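Local coordinates for putative uncharacterized protein (Thermotoga maritima, PDB 3CNL), which is a circularly permuted GTPase that binds GTP and is probably required for a late step in assembly of the 50S ribosomal subunit, at residues Phe185-Phe189 against Ser201-Phe206; Leu119-Ala124 against Trp139-Glu143; Lys66-Phe70 against Glu246-Asp250. One frame throughout, in Å; residues are numbered along the deposited sequence.

Contact 1 (Phe185-Phe189 against Ser201-Phe206); sequences FERAF and SFSEFF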
loop_
_atom_site.group_PDB
_atom_site.type_symbol
_atom_site.label_atom_id
_atom_site.label_comp_id
_atom_site.label_asym_id
_atom_site.label_seq_id
_atom_site.Cartn_x
_atom_site.Cartn_y
_atom_site.Cartn_z
ATOM N N PHE A 185 -14.687 -10.823 0.804
ATOM C CA PHE A 185 -13.741 -11.888 1.155
ATOM C C PHE A 185 -13.555 -12.883 0.036
ATOM O O PHE A 185 -12.435 -13.267 -0.261
ATOM C CB PHE A 185 -14.139 -12.650 2.428
ATOM C CG PHE A 185 -14.153 -11.811 3.667
ATOM C CD1 PHE A 185 -13.023 -11.092 4.055
ATOM C CD2 PHE A 185 -15.297 -11.757 4.465
ATOM C CE1 PHE A 185 -13.035 -10.323 5.210
ATOM C CE2 PHE A 185 -15.326 -10.996 5.646
ATOM C CZ PHE A 185 -14.193 -10.265 6.008
ATOM N N GLU A 186 -14.652 -13.311 -0.575
ATOM C CA GLU A 186 -14.586 -14.218 -1.718
ATOM C C GLU A 186 -13.796 -13.639 -2.906
ATOM O O GLU A 186 -12.950 -14.342 -3.488
ATOM C CB GLU A 186 -15.988 -14.654 -2.123
ATOM C CG GLU A 186 -16.657 -15.474 -1.025
ATOM C CD GLU A 186 -18.113 -15.793 -1.286
ATOM O OE1 GLU A 186 -18.596 -16.772 -0.689
ATOM O OE2 GLU A 186 -18.796 -15.065 -2.039
ATOM N N ARG A 187 -14.055 -12.373 -3.249
ATOM C CA ARG A 187 -13.322 -11.652 -4.306
ATOM C C ARG A 187 -11.820 -11.628 -4.018
ATOM O O ARG A 187 -10.999 -11.907 -4.882
ATOM C CB ARG A 187 -13.793 -10.193 -4.350
ATOM C CG ARG A 187 -13.959 -9.539 -5.718
ATOM C CD ARG A 187 -12.739 -9.258 -6.552
ATOM N NE ARG A 187 -12.596 -10.267 -7.595
ATOM C CZ ARG A 187 -11.820 -10.198 -8.676
ATOM N NH1 ARG A 187 -11.776 -11.240 -9.491
ATOM N NH2 ARG A 187 -11.087 -9.127 -8.957
ATOM N N ALA A 188 -11.473 -11.228 -2.809
ATOM C CA ALA A 188 -10.067 -11.190 -2.379
ATOM C C ALA A 188 -9.419 -12.560 -2.494
ATOM O O ALA A 188 -8.290 -12.671 -2.962
ATOM C CB ALA A 188 -9.967 -10.691 -0.940
ATOM N N PHE A 189 -10.110 -13.601 -2.040
ATOM C CA PHE A 189 -9.572 -14.963 -2.179
ATOM C C PHE A 189 -9.410 -15.335 -3.666
ATOM O O PHE A 189 -8.381 -15.864 -4.061
ATOM C CB PHE A 189 -10.434 -16.010 -1.429
ATOM C CG PHE A 189 -9.899 -17.406 -1.543
ATOM C CD1 PHE A 189 -8.701 -17.753 -0.921
ATOM C CD2 PHE A 189 -10.557 -18.361 -2.306
ATOM C CE1 PHE A 189 -8.176 -19.053 -1.051
ATOM C CE2 PHE A 189 -10.043 -19.653 -2.438
ATOM C CZ PHE A 189 -8.862 -19.996 -1.807
ATOM N N SER A 201 -12.224 -24.262 -3.460
ATOM C CA SER A 201 -13.336 -23.392 -3.069
ATOM C C SER A 201 -12.942 -22.528 -1.853
ATOM O O SER A 201 -12.099 -22.911 -1.043
ATOM C CB SER A 201 -14.633 -24.167 -2.829
ATOM O OG SER A 201 -14.800 -24.508 -1.465
ATOM N N PHE A 202 -13.538 -21.348 -1.776
ATOM C CA PHE A 202 -13.374 -20.428 -0.657
ATOM C C PHE A 202 -13.646 -21.123 0.680
ATOM O O PHE A 202 -12.822 -21.083 1.602
ATOM C CB PHE A 202 -14.327 -19.234 -0.866
ATOM C CG PHE A 202 -14.385 -18.286 0.287
ATOM C CD1 PHE A 202 -13.485 -17.234 0.380
ATOM C CD2 PHE A 202 -15.342 -18.448 1.293
ATOM C CE1 PHE A 202 -13.536 -16.347 1.449
ATOM C CE2 PHE A 202 -15.391 -17.581 2.377
ATOM C CZ PHE A 202 -14.489 -16.517 2.455
ATOM N N SER A 203 -14.807 -21.760 0.771
ATOM C CA SER A 203 -15.237 -22.454 1.977
ATOM C C SER A 203 -14.266 -23.538 2.425
ATOM O O SER A 203 -13.922 -23.607 3.611
ATOM C CB SER A 203 -16.652 -23.026 1.786
ATOM O OG SER A 203 -17.578 -21.946 1.788
ATOM N N GLU A 204 -13.800 -24.360 1.487
ATOM C CA GLU A 204 -12.844 -25.414 1.806
ATOM C C GLU A 204 -11.485 -24.868 2.225
ATOM O O GLU A 204 -10.847 -25.411 3.136
ATOM C CB GLU A 204 -12.629 -26.322 0.606
ATOM C CG GLU A 204 -13.786 -27.276 0.273
ATOM C CD GLU A 204 -13.549 -28.032 -1.026
ATOM O OE1 GLU A 204 -12.377 -28.314 -1.353
ATOM O OE2 GLU A 204 -14.538 -28.343 -1.736
ATOM N N PHE A 205 -11.017 -23.826 1.530
ATOM C CA PHE A 205 -9.718 -23.247 1.841
ATOM C C PHE A 205 -9.664 -22.730 3.280
ATOM O O PHE A 205 -8.702 -23.007 4.007
ATOM C CB PHE A 205 -9.350 -22.120 0.856
ATOM C CG PHE A 205 -7.999 -21.529 1.120
ATOM C CD1 PHE A 205 -6.865 -22.071 0.524
ATOM C CD2 PHE A 205 -7.847 -20.458 2.011
ATOM C CE1 PHE A 205 -5.592 -21.524 0.792
ATOM C CE2 PHE A 205 -6.595 -19.926 2.287
ATOM C CZ PHE A 205 -5.460 -20.461 1.667
ATOM N N PHE A 206 -10.689 -22.001 3.691
ATOM C CA PHE A 206 -10.706 -21.377 5.021
ATOM C C PHE A 206 -11.078 -22.280 6.182
ATOM O O PHE A 206 -10.699 -22.013 7.318
ATOM C CB PHE A 206 -11.524 -20.093 4.994
ATOM C CG PHE A 206 -10.821 -19.000 4.244
ATOM C CD1 PHE A 206 -9.752 -18.330 4.837
ATOM C CD2 PHE A 206 -11.149 -18.726 2.917
ATOM C CE1 PHE A 206 -9.049 -17.360 4.140
ATOM C CE2 PHE A 206 -10.452 -17.740 2.204
ATOM C CZ PHE A 206 -9.412 -17.056 2.820
#
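F189 reaches from the helix at 185-189 into the start of the helix at 202-206 and meets three phenylalanines there, each in a different way. Its CG lies anti to the backbone N (chi1 -179°), which carries the ring straight out of its helix and across the gap. The far end of the ring goes deepest: F189 CE1 lies 3.3 Å from F205 CG, over one face of the F205 ring but toward its rim, the two planes inclined at 42° in neither a stack nor an edge-to-face pair. F206 does the reverse and offers an edge, CE2 lying 3.6 Å from F189 CD1, in an offset edge-to-face pair with ring centroids 5.3 Å apart. These three rings make an aromatic cluster. F202 is handled differently. Its ring extends toward the other helix, with E186 CG sitting over the centre of one face in a CH-pi contact 3.8 Å from the ring centroid, and F206 CD2, from its own helix, toward the rim of the opposite face. F189 CB abuts the same ring at its edge, 3.8 Å from F202 CD1. E186 thus uses its aliphatic part here, its carboxylate plane nearly perpendicular to the ring.

The contact is apolar, and its polar detail lies within the second segment: S201, the N-cap, accepts a hydrogen bond from E204 N through OG (3.1 Å), closing off the first turn beside the cluster. The short axes of 185-189 and 202-206 pass 11.1 Å apart at 80°. Helix 224-236 backs both segments, with F231 edge-to-face against F205 and F206, L228 touching F202 and F206, and F232 meeting F185 and A188. Helix 162-170 packs against the 185-189 side through L169 and A166.

Contact 2 (Leu119-Ala124 against Trp139-Glu143); sequences LKGKRA and WFSLE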
loop_
_atom_site.group_PDB
_atom_site.type_symbol
_atom_site.label_atom_id
_atom_site.label_comp_id
_atom_site.label_asym_id
_atom_site.label_seq_id
_atom_site.Cartn_x
_atom_site.Cartn_y
_atom_site.Cartn_z
ATOM N N LEU A 119 14.463 7.897 5.713
ATOM C CA LEU A 119 14.818 9.269 5.318
ATOM C C LEU A 119 15.391 10.111 6.471
ATOM O O LEU A 119 16.386 10.824 6.296
ATOM C CB LEU A 119 13.596 9.976 4.725
ATOM C CG LEU A 119 13.350 10.079 3.216
ATOM C CD1 LEU A 119 13.983 8.955 2.414
ATOM C CD2 LEU A 119 11.862 10.183 2.938
ATOM N N LYS A 120 14.764 10.013 7.640
ATOM C CA LYS A 120 15.135 10.812 8.806
ATOM C C LYS A 120 16.447 10.342 9.443
ATOM O O LYS A 120 17.428 11.094 9.495
ATOM C CB LYS A 120 13.990 10.777 9.819
ATOM C CG LYS A 120 14.052 11.774 10.959
ATOM C CD LYS A 120 12.655 12.051 11.522
ATOM C CE LYS A 120 11.915 10.770 11.896
ATOM N NZ LYS A 120 10.444 10.986 12.036
ATOM N N GLY A 121 16.457 9.096 9.915
ATOM C CA GLY A 121 17.578 8.546 10.669
ATOM C C GLY A 121 17.532 8.988 12.122
ATOM O O GLY A 121 16.445 9.202 12.685
ATOM N N LYS A 122 18.713 9.122 12.731
ATOM C CA LYS A 122 18.833 9.607 14.116
ATOM C C LYS A 122 18.607 11.122 14.230
ATOM O O LYS A 122 18.607 11.686 15.337
ATOM C CB LYS A 122 20.180 9.212 14.724
ATOM C CG LYS A 122 20.158 7.857 15.423
ATOM C CD LYS A 122 21.267 7.732 16.470
ATOM C CE LYS A 122 20.945 8.521 17.738
ATOM N NZ LYS A 122 22.004 8.349 18.769
ATOM N N ARG A 123 18.417 11.766 13.078
ATOM C CA ARG A 123 18.055 13.179 13.004
ATOM C C ARG A 123 16.620 13.423 13.491
ATOM O O ARG A 123 15.829 12.479 13.648
ATOM C CB ARG A 123 18.224 13.690 11.564
ATOM C CG ARG A 123 18.006 15.189 11.402
ATOM C CD ARG A 123 17.777 15.574 9.952
ATOM N NE ARG A 123 19.020 15.614 9.178
ATOM C CZ ARG A 123 19.846 16.658 9.119
ATOM N NH1 ARG A 123 19.583 17.771 9.800
ATOM N NH2 ARG A 123 20.941 16.589 8.371
ATOM N N ALA A 124 16.313 14.696 13.747
ATOM C CA ALA A 124 14.963 15.159 14.086
ATOM C C ALA A 124 14.744 16.590 13.585
ATOM O O ALA A 124 15.513 17.101 12.765
ATOM C CB ALA A 124 14.718 15.074 15.603
ATOM N N TRP A 139 9.421 19.617 10.250
ATOM C CA TRP A 139 10.279 19.200 9.159
ATOM C C TRP A 139 11.523 18.513 9.701
ATOM O O TRP A 139 11.949 18.768 10.845
ATOM C CB TRP A 139 10.726 20.395 8.327
ATOM C CG TRP A 139 9.624 21.239 7.830
ATOM C CD1 TRP A 139 9.077 22.317 8.458
ATOM C CD2 TRP A 139 8.929 21.098 6.588
ATOM N NE1 TRP A 139 8.078 22.857 7.683
ATOM C CE2 TRP A 139 7.968 22.127 6.529
ATOM C CE3 TRP A 139 9.027 20.201 5.516
ATOM C CZ2 TRP A 139 7.110 22.288 5.437
ATOM C CZ3 TRP A 139 8.182 20.358 4.437
ATOM C CH2 TRP A 139 7.227 21.392 4.404
ATOM N N PHE A 140 12.084 17.633 8.882
ATOM C CA PHE A 140 13.487 17.281 8.988
ATOM C C PHE A 140 14.118 17.621 7.646
ATOM O O PHE A 140 13.422 17.702 6.631
ATOM C CB PHE A 140 13.723 15.823 9.413
ATOM C CG PHE A 140 13.263 14.784 8.412
ATOM C CD1 PHE A 140 11.943 14.352 8.400
ATOM C CD2 PHE A 140 14.175 14.192 7.528
ATOM C CE1 PHE A 140 11.515 13.381 7.486
ATOM C CE2 PHE A 140 13.769 13.221 6.612
ATOM C CZ PHE A 140 12.432 12.816 6.594
ATOM N N SER A 141 15.419 17.872 7.650
ATOM C CA SER A 141 16.089 18.312 6.438
ATOM C C SER A 141 17.068 17.243 6.021
ATOM O O SER A 141 17.684 16.603 6.879
ATOM C CB SER A 141 16.827 19.625 6.689
ATOM O OG SER A 141 15.940 20.613 7.189
ATOM N N LEU A 142 17.212 17.027 4.718
ATOM C CA LEU A 142 18.298 16.183 4.231
ATOM C C LEU A 142 19.607 16.976 4.347
ATOM O O LEU A 142 19.584 18.134 4.765
ATOM C CB LEU A 142 18.040 15.709 2.794
ATOM C CG LEU A 142 16.750 14.904 2.538
ATOM C CD1 LEU A 142 16.613 14.525 1.058
ATOM C CD2 LEU A 142 16.641 13.652 3.419
ATOM N N GLU A 143 20.730 16.339 4.000
ATOM C CA GLU A 143 22.048 16.978 3.995
ATOM C C GLU A 143 22.126 18.169 3.047
ATOM O O GLU A 143 22.682 19.196 3.408
ATOM C CB GLU A 143 23.136 15.967 3.614
ATOM C CG GLU A 143 23.413 14.881 4.666
ATOM C CD GLU A 143 24.423 13.852 4.182
ATOM O OE1 GLU A 143 25.520 14.259 3.715
ATOM O OE2 GLU A 143 24.118 12.635 4.267
HETATM O O HOH W 1 21.457 19.160 7.507
#
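F140 has its CG between the backbone N and the carbonyl carbon (chi1 66°), a setting that points the ring off its strand at the end of helix 112-120, where K120 crosses it at about a right angle. The helix backbone brings K120 CB over the ring, 4.0 Å from the F140 centroid and nearly on the ring normal, in a CH-pi contact; with CG anti to the backbone N (chi1 -167°), the chain carries on along the ring to CD, 3.9 Å from F140 CD1. L119 CB adds an apolar touch, 3.6 Å from F140 CZ. In this P-loop GTPase fold, 112-120 is the helix that follows the phosphate-binding loop, and 139-141 is an outermost strand of the sheet, antiparallel to 147-154; F140 packs that edge strand against the last turn of the helix. G121 leaves the helix with positive phi, and R123 then returns across the strand end, a guanidinium face toward S141 O. A water accepts from R123 NH2 at 2.8 Å and donates weakly to L142 O. L119 packs on L90 and L91 of helix 87-94, while R87 hydrogen-bonds L119 O.

Contact 3 (Lys66-Phe70 against Glu246-Asp250); sequences KWVEF and ERPED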
loop_
_atom_site.group_PDB
_atom_site.type_symbol
_atom_site.label_atom_id
_atom_site.label_comp_id
_atom_site.label_asym_id
_atom_site.label_seq_id
_atom_site.Cartn_x
_atom_site.Cartn_y
_atom_site.Cartn_z
ATOM N N LYS A 66 6.067 -4.260 -15.296
ATOM C CA LYS A 66 4.986 -3.795 -16.172
ATOM C C LYS A 66 4.298 -2.545 -15.641
ATOM O O LYS A 66 3.826 -1.698 -16.414
ATOM C CB LYS A 66 3.937 -4.895 -16.394
ATOM C CG LYS A 66 4.333 -5.978 -17.416
ATOM C CD LYS A 66 4.160 -5.486 -18.867
ATOM C CE LYS A 66 4.318 -6.627 -19.922
ATOM N NZ LYS A 66 4.458 -6.063 -21.310
ATOM N N TRP A 67 4.194 -2.444 -14.317
ATOM C CA TRP A 67 3.643 -1.231 -13.714
ATOM C C TRP A 67 4.555 -0.030 -13.949
ATOM O O TRP A 67 4.074 1.054 -14.297
ATOM C CB TRP A 67 3.327 -1.438 -12.220
ATOM C CG TRP A 67 2.033 -2.151 -12.017
ATOM C CD1 TRP A 67 1.859 -3.403 -11.507
ATOM C CD2 TRP A 67 0.721 -1.659 -12.339
ATOM N NE1 TRP A 67 0.517 -3.720 -11.480
ATOM C CE2 TRP A 67 -0.201 -2.664 -11.977
ATOM C CE3 TRP A 67 0.235 -0.454 -12.873
ATOM C CZ2 TRP A 67 -1.580 -2.516 -12.162
ATOM C CZ3 TRP A 67 -1.123 -0.296 -13.039
ATOM C CH2 TRP A 67 -2.026 -1.330 -12.684
ATOM N N VAL A 68 5.861 -0.209 -13.773
ATOM C CA VAL A 68 6.816 0.887 -14.046
ATOM C C VAL A 68 6.622 1.401 -15.466
ATOM O O VAL A 68 6.509 2.602 -15.670
ATOM C CB VAL A 68 8.302 0.491 -13.812
ATOM C CG1 VAL A 68 9.244 1.664 -14.121
ATOM C CG2 VAL A 68 8.513 0.038 -12.364
ATOM N N GLU A 69 6.557 0.484 -16.433
ATOM C CA GLU A 69 6.418 0.825 -17.860
ATOM C C GLU A 69 5.139 1.550 -18.147
ATOM O O GLU A 69 5.128 2.538 -18.886
ATOM C CB GLU A 69 6.441 -0.439 -18.700
ATOM C CG GLU A 69 7.683 -1.224 -18.470
ATOM C CD GLU A 69 8.049 -2.084 -19.627
ATOM O OE1 GLU A 69 7.413 -1.954 -20.698
ATOM O OE2 GLU A 69 8.984 -2.890 -19.446
ATOM N N PHE A 70 4.056 1.043 -17.557
ATOM C CA PHE A 70 2.758 1.678 -17.626
ATOM C C PHE A 70 2.806 3.140 -17.163
ATOM O O PHE A 70 2.257 4.008 -17.839
ATOM C CB PHE A 70 1.729 0.881 -16.801
ATOM C CG PHE A 70 0.351 1.494 -16.797
ATOM C CD1 PHE A 70 -0.521 1.257 -17.849
ATOM C CD2 PHE A 70 -0.067 2.303 -15.745
ATOM C CE1 PHE A 70 -1.796 1.816 -17.862
ATOM C CE2 PHE A 70 -1.339 2.862 -15.742
ATOM C CZ PHE A 70 -2.202 2.621 -16.813
ATOM N N GLU A 246 -2.829 -6.930 -9.075
ATOM C CA GLU A 246 -3.294 -6.135 -10.222
ATOM C C GLU A 246 -2.188 -6.091 -11.265
ATOM O O GLU A 246 -1.011 -6.047 -10.903
ATOM C CB GLU A 246 -3.530 -4.677 -9.826
ATOM C CG GLU A 246 -4.479 -4.454 -8.748
ATOM C CD GLU A 246 -4.893 -3.032 -8.641
ATOM O OE1 GLU A 246 -4.051 -2.203 -8.234
ATOM O OE2 GLU A 246 -6.078 -2.756 -8.931
ATOM N N ARG A 247 -2.596 -6.054 -12.538
ATOM C CA ARG A 247 -1.740 -5.896 -13.724
ATOM C C ARG A 247 -2.247 -4.713 -14.556
ATOM O O ARG A 247 -3.455 -4.510 -14.631
ATOM C CB ARG A 247 -1.844 -7.136 -14.618
ATOM C CG ARG A 247 -1.246 -8.412 -14.091
ATOM C CD ARG A 247 -1.919 -9.606 -14.792
ATOM N NE ARG A 247 -2.288 -9.312 -16.186
ATOM C CZ ARG A 247 -2.729 -10.218 -17.065
ATOM N NH1 ARG A 247 -2.865 -11.493 -16.711
ATOM N NH2 ARG A 247 -3.034 -9.852 -18.310
ATOM N N PRO A 248 -1.334 -3.949 -15.210
ATOM C CA PRO A 248 -1.733 -2.731 -15.939
ATOM C C PRO A 248 -3.064 -2.685 -16.751
ATOM O O PRO A 248 -3.645 -1.596 -16.792
ATOM C CB PRO A 248 -0.494 -2.389 -16.770
ATOM C CG PRO A 248 0.635 -2.881 -15.941
ATOM C CD PRO A 248 0.134 -4.142 -15.259
ATOM N N GLU A 249 -3.585 -3.726 -17.419
ATOM C CA GLU A 249 -2.956 -4.865 -18.121
ATOM C C GLU A 249 -3.943 -5.972 -18.588
ATOM O O GLU A 249 -3.574 -6.716 -19.496
ATOM C CB GLU A 249 -1.778 -5.512 -17.410
ATOM C CG GLU A 249 -0.662 -5.982 -18.338
ATOM C CD GLU A 249 0.045 -7.215 -17.824
ATOM O OE1 GLU A 249 1.046 -7.058 -17.093
ATOM O OE2 GLU A 249 -0.394 -8.348 -18.144
ATOM N N ASP A 250 -5.139 -6.158 -17.998
ATOM C CA ASP A 250 -5.688 -5.481 -16.803
ATOM C C ASP A 250 -6.040 -6.449 -15.651
ATOM O O ASP A 250 -6.717 -6.055 -14.691
ATOM C CB ASP A 250 -6.943 -4.664 -17.177
ATOM C CG ASP A 250 -6.715 -3.143 -17.135
ATOM O OD1 ASP A 250 -5.828 -2.638 -17.859
ATOM O OD2 ASP A 250 -7.451 -2.442 -16.395
#
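P248 and W67 carry most of this contact, which packs helix 61-73, within the CP-type G range, against the loop after helix 224-236 near the C-terminal end of the model. The proline lies over one face of the indole while the chain before it meets the indole's edge. P248 CD sits above the five-membered ring, 3.8 Å from its centroid and near the ring normal, a CH-pi contact. The pyrrolidine also reaches past the indole toward the helix backbone, with P248 CG 3.4 Å from K66 O. P248 CB also meets F70 CD1 at 3.8 Å, so the proline fits into the corner formed by W67 and F70, one turn apart.

In W67, chi1 -80° sets the indole beside the backbone N, and NE1 then points at the 246-250 loop. There NE1 donates to E246 O at 2.8 Å with an N-H...O angle of 162°. The oxygen lies in the indole plane, whereas the donor stands 53° above the plane of the carbonyl.

K66 contributes its aliphatic part: CG passes 3.5 Å from E249 OE1, and the ammonium leads away. E249 finds its charge partner within the loop, OE2 pairing with R247 NE at 2.9 Å in a salt bridge. E246 turns its carboxylate to the backbone amides of F35 and A36 through OE1, and F35 in turn sets its ring edge-to-face with W67.

Chemically, the contact is an aromatic-proline packing with one directional bond beside it, between buried groups. That bond satisfies the indole N-H and, together with the proline over the ring face, should limit rotation of the indole. The R247-E249 pair braces the loop internally and adds no salt bridge to the helix.

The three contacts do not touch, though the nearest atoms of contacts 1 and 3 are about 8 Å apart. Contacts 1 and 2 sit on opposite sides of the chain's centre, their own centres about 44 Å apart. The centre of contact 3 is about 25 Å from that of contact 1 and about 33 Å from that of contact 2; it joins helix 61-73 to the C-terminal end of the model, and the other two fall in the chain between its segments. Contact 1 is away from the nucleotide site. Contact 2 comes nearer, the K120 side chain lying about 11 Å from the bound GTP analogue, and in contact 3 W67 is about 9 Å, side chain to side chain, from GTP-binding V56.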